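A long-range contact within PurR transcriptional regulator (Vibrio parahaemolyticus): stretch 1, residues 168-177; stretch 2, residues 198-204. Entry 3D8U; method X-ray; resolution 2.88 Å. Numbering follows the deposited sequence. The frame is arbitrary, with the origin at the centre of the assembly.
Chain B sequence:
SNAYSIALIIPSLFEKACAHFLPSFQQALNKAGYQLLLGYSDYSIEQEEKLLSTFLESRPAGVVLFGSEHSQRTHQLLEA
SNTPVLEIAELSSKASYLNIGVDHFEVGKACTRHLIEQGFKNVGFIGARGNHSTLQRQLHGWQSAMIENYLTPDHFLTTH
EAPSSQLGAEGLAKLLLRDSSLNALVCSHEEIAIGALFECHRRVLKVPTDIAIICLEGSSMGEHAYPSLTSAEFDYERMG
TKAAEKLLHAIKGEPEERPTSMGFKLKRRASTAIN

Stretch 1 168-177: GAEGLAKLLL
Stretch 2 (198-204) FECHRRV

Residues 168-177 and 198-204 of the PurR transcriptional regulator pack as two helical segments of one chain. Stretch 1 is helical throughout, with phi from -46° (Ala173) to -89° (Leu177) and psi from -31° (Leu177) to -65° (Ala169), and the helix extends beyond the stretch in both directions. Stretch 2 continues a helix that begins earlier in the chain. The two axes approach to 9.3 Å and cross at -54°, with their N-to-C directions 54° apart. Register is set by Ala169 and Glu199, whose CA atoms lie 5.2 Å apart; Ala169 points its CA-to-CB bond sideways, and its CB meets the carboxylate of Glu199. The contact buries 266 Å² in total.

Backbone hydrogen bonds hold each segment in shape. In stretch 1 the i+4 pattern runs from Leu172 N to Gly168 O (2.9 Å) through Leu176 N to Leu172 O (2.9 Å). In stretch 2, Arg202 N bonds to Phe198 O at 3.0 Å. Val204, with phi/psi of 57/34, leaves the helical region in a Schellman motif, and its N makes a weak bond to His201 O at 3.2 Å.

No hydrogen bond joins the stretches, so the contact rests on packing. Leu172 points toward stretch 2 with chi1 t (-150°) and chi2 between wells at -144°. Its CD1 lies 3.9 Å from Glu199 CG and 4.0 Å from Cys200 SG, the latter an apolar contact with the cysteine in chi1 m (-76°). One turn later Leu176 also points toward stretch 2, with chi1 at -100° and chi2 at 10°, and its CD2 is 3.9 Å from Arg203 CD. Near the closest CA pair, Ala169 CB is 3.8 Å from Glu199 OE1.

The charged groups pair within stretch 2. Glu199 points toward stretch 1 with chi1 t, chi2 p and chi3 18°, and its OE2 receives two arginines in salt bridges. Arg202 NE donates at 3.2 Å to Glu199 OE2 with a near-linear angle of 166°, whereas Arg203 NE is nearer to Glu199 OE2, at 2.8 Å, but its 119° angle makes that bond weak. Arg202 is t, t, p with chi4 109°; Arg203 is m, t, t with chi4 -109°.

The extended Arg203 side chain also reaches across to stretch 1. Ala173 CA lies over one face of its guanidinium, and Ala173 CB is 3.4 Å from Arg203 NH2, while Leu176 CD2 approaches the group obliquely. The same arginine thus combines a salt bridge within stretch 2 with packing against stretch 1.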

ATOM      1  N   GLY B 168       8.287   6.238  12.961  1.00 79.10           N
ATOM      2  CA  GLY B 168       7.690   7.438  13.576  1.00 78.47           C
ATOM      3  C   GLY B 168       7.714   7.382  15.094  1.00 78.51           C
ATOM      4  O   GLY B 168       7.953   8.369  15.747  1.00 78.65           O
ATOM      5  N   ALA B 169       7.444   6.224  15.660  1.00 79.07           N
ATOM      6  CA  ALA B 169       7.650   6.004  17.091  1.00 79.99           C
ATOM      7  C   ALA B 169       9.079   6.360  17.457  1.00 80.11           C
ATOM      8  O   ALA B 169       9.349   7.313  18.180  1.00 80.82           O
ATOM      9  CB  ALA B 169       7.386   4.543  17.449  1.00 79.45           C
ATOM     10  N   GLU B 170      10.011   5.602  16.926  1.00 80.17           N
ATOM     11  CA  GLU B 170      11.367   5.743  17.376  1.00 79.92           C
ATOM     12  C   GLU B 170      11.843   7.094  16.966  1.00 79.99           C
ATOM     13  O   GLU B 170      12.582   7.747  17.703  1.00 81.06           O
ATOM     14  CB  GLU B 170      12.216   4.636  16.828  1.00 79.24           C
ATOM     15  CG  GLU B 170      11.740   3.338  17.352  1.00 79.76           C
ATOM     16  CD  GLU B 170      12.342   2.202  16.619  1.00 84.93           C
ATOM     17  OE1 GLU B 170      12.422   1.094  17.195  1.00 89.59           O
ATOM     18  OE2 GLU B 170      12.754   2.401  15.461  1.00 87.95           O
ATOM     19  N   GLY B 171      11.369   7.548  15.816  1.00 79.75           N
ATOM     20  CA  GLY B 171      11.678   8.913  15.351  1.00 79.00           C
ATOM     21  C   GLY B 171      11.379   9.892  16.461  1.00 77.94           C
ATOM     22  O   GLY B 171      12.275  10.629  16.905  1.00 78.05           O
ATOM     23  N   LEU B 172      10.134   9.863  16.942  1.00 76.52           N
ATOM     24  CA  LEU B 172       9.738  10.751  18.004  1.00 75.69           C
ATOM     25  C   LEU B 172      10.685  10.570  19.173  1.00 75.56           C
ATOM     26  O   LEU B 172      11.275  11.550  19.677  1.00 75.42           O
ATOM     27  CB  LEU B 172       8.343  10.447  18.468  1.00 75.82           C
ATOM     28  CG  LEU B 172       7.488  11.586  19.031  1.00 75.08           C
ATOM     29  CD1 LEU B 172       6.631  11.047  20.150  1.00 71.28           C
ATOM     30  CD2 LEU B 172       8.266  12.789  19.482  1.00 73.29           C
ATOM     31  N   ALA B 173      10.866   9.320  19.590  1.00 75.04           N
ATOM     32  CA  ALA B 173      11.772   9.043  20.714  1.00 74.69           C
ATOM     33  C   ALA B 173      13.104   9.781  20.587  1.00 74.79           C
ATOM     34  O   ALA B 173      13.448  10.591  21.450  1.00 74.63           O
ATOM     35  CB  ALA B 173      11.989   7.582  20.900  1.00 73.80           C
ATOM     36  N   LYS B 174      13.833   9.533  19.505  1.00 75.18           N
ATOM     37  CA  LYS B 174      15.189  10.029  19.397  1.00 76.31           C
ATOM     38  C   LYS B 174      15.236  11.567  19.363  1.00 76.89           C
ATOM     39  O   LYS B 174      16.150  12.184  19.914  1.00 76.65           O
ATOM     40  CB  LYS B 174      15.879   9.446  18.172  1.00 77.02           C
ATOM     41  CG  LYS B 174      15.963   7.915  18.117  1.00 79.16           C
ATOM     42  CD  LYS B 174      17.114   7.527  17.190  1.00 83.08           C
ATOM     43  CE  LYS B 174      17.096   6.058  16.774  1.00 86.88           C
ATOM     44  NZ  LYS B 174      16.259   5.807  15.550  1.00 90.07           N
ATOM     45  N   LEU B 175      14.243  12.184  18.726  1.00 77.59           N
ATOM     46  CA  LEU B 175      14.132  13.626  18.746  1.00 78.27           C
ATOM     47  C   LEU B 175      13.927  14.147  20.174  1.00 78.63           C
ATOM     48  O   LEU B 175      14.656  15.014  20.633  1.00 78.46           O
ATOM     49  CB  LEU B 175      13.014  14.085  17.802  1.00 78.55           C
ATOM     50  CG  LEU B 175      13.248  13.977  16.286  1.00 78.41           C
ATOM     51  CD1 LEU B 175      12.257  14.830  15.574  1.00 78.32           C
ATOM     52  CD2 LEU B 175      14.630  14.425  15.874  1.00 76.96           C
ATOM     53  N   LEU B 176      12.951  13.586  20.881  1.00 79.41           N
ATOM     54  CA  LEU B 176      12.765  13.869  22.301  1.00 79.93           C
ATOM     55  C   LEU B 176      14.043  13.762  23.074  1.00 80.28           C
ATOM     56  O   LEU B 176      14.199  14.457  24.060  1.00 81.87           O
ATOM     57  CB  LEU B 176      11.787  12.882  22.921  1.00 79.58           C
ATOM     58  CG  LEU B 176      10.330  13.271  23.163  1.00 80.56           C
ATOM     59  CD1 LEU B 176       9.897  14.599  22.515  1.00 81.41           C
ATOM     60  CD2 LEU B 176       9.419  12.143  22.729  1.00 80.94           C
ATOM     61  N   LEU B 177      14.936  12.863  22.672  1.00 79.94           N
ATOM     62  CA  LEU B 177      16.110  12.580  23.479  1.00 79.65           C
ATOM     63  C   LEU B 177      17.217  13.528  23.076  1.00 80.53           C
ATOM     64  O   LEU B 177      18.084  13.881  23.875  1.00 80.53           O
ATOM     65  CB  LEU B 177      16.544  11.121  23.309  1.00 79.63           C
ATOM     66  CG  LEU B 177      17.896  10.628  23.846  1.00 78.57           C
ATOM     67  CD1 LEU B 177      17.854  10.571  25.340  1.00 80.14           C
ATOM     68  CD2 LEU B 177      18.218   9.261  23.330  1.00 78.59           C
ATOM     69  N   PHE B 198       0.572   7.562  17.767  1.00 83.88           N
ATOM     70  CA  PHE B 198       0.496   6.475  18.691  1.00 83.77           C
ATOM     71  C   PHE B 198       1.555   6.583  19.782  1.00 83.96           C
ATOM     72  O   PHE B 198       1.268   6.263  20.931  1.00 84.61           O
ATOM     73  CB  PHE B 198       0.666   5.180  17.931  1.00 83.96           C
ATOM     74  CG  PHE B 198      -0.608   4.623  17.389  1.00 85.31           C
ATOM     75  CD1 PHE B 198      -1.800   4.709  18.119  1.00 86.87           C
ATOM     76  CD2 PHE B 198      -0.622   3.941  16.172  1.00 86.60           C
ATOM     77  CE1 PHE B 198      -2.991   4.157  17.624  1.00 86.32           C
ATOM     78  CE2 PHE B 198      -1.822   3.370  15.667  1.00 85.63           C
ATOM     79  CZ  PHE B 198      -2.995   3.485  16.390  1.00 84.94           C
ATOM     80  N   GLU B 199       2.764   7.037  19.448  1.00 83.47           N
ATOM     81  CA  GLU B 199       3.845   7.103  20.444  1.00 83.66           C
ATOM     82  C   GLU B 199       3.624   8.263  21.417  1.00 84.31           C
ATOM     83  O   GLU B 199       4.016   8.187  22.588  1.00 84.28           O
ATOM     84  CB  GLU B 199       5.238   7.188  19.775  1.00 83.95           C
ATOM     85  CG  GLU B 199       6.454   7.156  20.687  1.00 82.61           C
ATOM     86  CD  GLU B 199       6.562   5.825  21.413  1.00 84.94           C
ATOM     87  OE1 GLU B 199       5.897   4.876  20.913  1.00 86.56           O
ATOM     88  OE2 GLU B 199       7.270   5.719  22.467  1.00 81.04           O
ATOM     89  N   CYS B 200       3.005   9.338  20.924  1.00 84.70           N
ATOM     90  CA  CYS B 200       2.604  10.441  21.775  1.00 85.28           C
ATOM     91  C   CYS B 200       1.663   9.873  22.814  1.00 84.98           C
ATOM     92  O   CYS B 200       1.882  10.020  24.018  1.00 85.53           O
ATOM     93  CB  CYS B 200       1.873  11.469  20.952  1.00 85.97           C
ATOM     94  SG  CYS B 200       2.951  12.476  19.946  1.00 90.56           S
ATOM     95  N   HIS B 201       0.641   9.163  22.353  1.00 84.08           N
ATOM     96  CA  HIS B 201      -0.207   8.448  23.288  1.00 83.30           C
ATOM     97  C   HIS B 201       0.557   7.606  24.316  1.00 81.89           C
ATOM     98  O   HIS B 201       0.228   7.657  25.497  1.00 81.78           O
ATOM     99  CB  HIS B 201      -1.286   7.662  22.569  1.00 83.22           C
ATOM    100  CG  HIS B 201      -2.270   8.541  21.873  1.00 85.46           C
ATOM    101  ND1 HIS B 201      -3.190   8.067  20.965  1.00 86.53           N
ATOM    102  CD2 HIS B 201      -2.459   9.880  21.931  1.00 87.96           C
ATOM    103  CE1 HIS B 201      -3.913   9.067  20.504  1.00 84.77           C
ATOM    104  NE2 HIS B 201      -3.488  10.180  21.070  1.00 87.65           N
ATOM    105  N   ARG B 202       1.590   6.886  23.888  1.00 80.16           N
ATOM    106  CA  ARG B 202       2.322   6.016  24.824  1.00 78.66           C
ATOM    107  C   ARG B 202       2.991   6.840  25.940  1.00 78.29           C
ATOM    108  O   ARG B 202       2.991   6.452  27.122  1.00 77.61           O
ATOM    109  CB  ARG B 202       3.373   5.153  24.113  1.00 77.55           C
ATOM    110  CG  ARG B 202       3.726   3.965  24.951  1.00 76.08           C
ATOM    111  CD  ARG B 202       4.658   2.975  24.303  1.00 73.34           C
ATOM    112  NE  ARG B 202       6.023   3.470  24.398  1.00 71.11           N
ATOM    113  CZ  ARG B 202       6.976   2.973  25.178  1.00 68.49           C
ATOM    114  NH1 ARG B 202       6.780   1.906  25.942  1.00 67.24           N
ATOM    115  NH2 ARG B 202       8.156   3.571  25.163  1.00 70.15           N
ATOM    116  N   ARG B 203       3.529   7.991  25.544  1.00 77.23           N
ATOM    117  CA  ARG B 203       4.388   8.776  26.391  1.00 76.19           C
ATOM    118  C   ARG B 203       3.553   9.821  27.071  1.00 75.95           C
ATOM    119  O   ARG B 203       4.052  10.649  27.827  1.00 75.43           O
ATOM    120  CB  ARG B 203       5.449   9.450  25.545  1.00 76.37           C
ATOM    121  CG  ARG B 203       6.098   8.558  24.518  1.00 74.85           C
ATOM    122  CD  ARG B 203       7.448   9.115  24.129  1.00 72.59           C
ATOM    123  NE  ARG B 203       8.293   8.065  23.560  1.00 70.63           N
ATOM    124  CZ  ARG B 203       9.356   7.527  24.141  1.00 70.78           C
ATOM    125  NH1 ARG B 203       9.801   7.931  25.325  1.00 70.72           N
ATOM    126  NH2 ARG B 203       9.995   6.574  23.507  1.00 74.54           N
ATOM    127  N   VAL B 204       2.255   9.757  26.791  1.00 75.84           N
ATOM    128  CA  VAL B 204       1.281  10.713  27.324  1.00 74.88           C
ATOM    129  C   VAL B 204       1.645  12.132  26.954  1.00 75.23           C
ATOM    130  O   VAL B 204       1.427  13.016  27.734  1.00 75.71           O
ATOM    131  CB  VAL B 204       1.116  10.612  28.882  1.00 74.43           C
ATOM    132  CG1 VAL B 204      -0.189  11.244  29.351  1.00 70.81           C
ATOM    133  CG2 VAL B 204       1.239   9.171  29.354  1.00 73.03           C
TER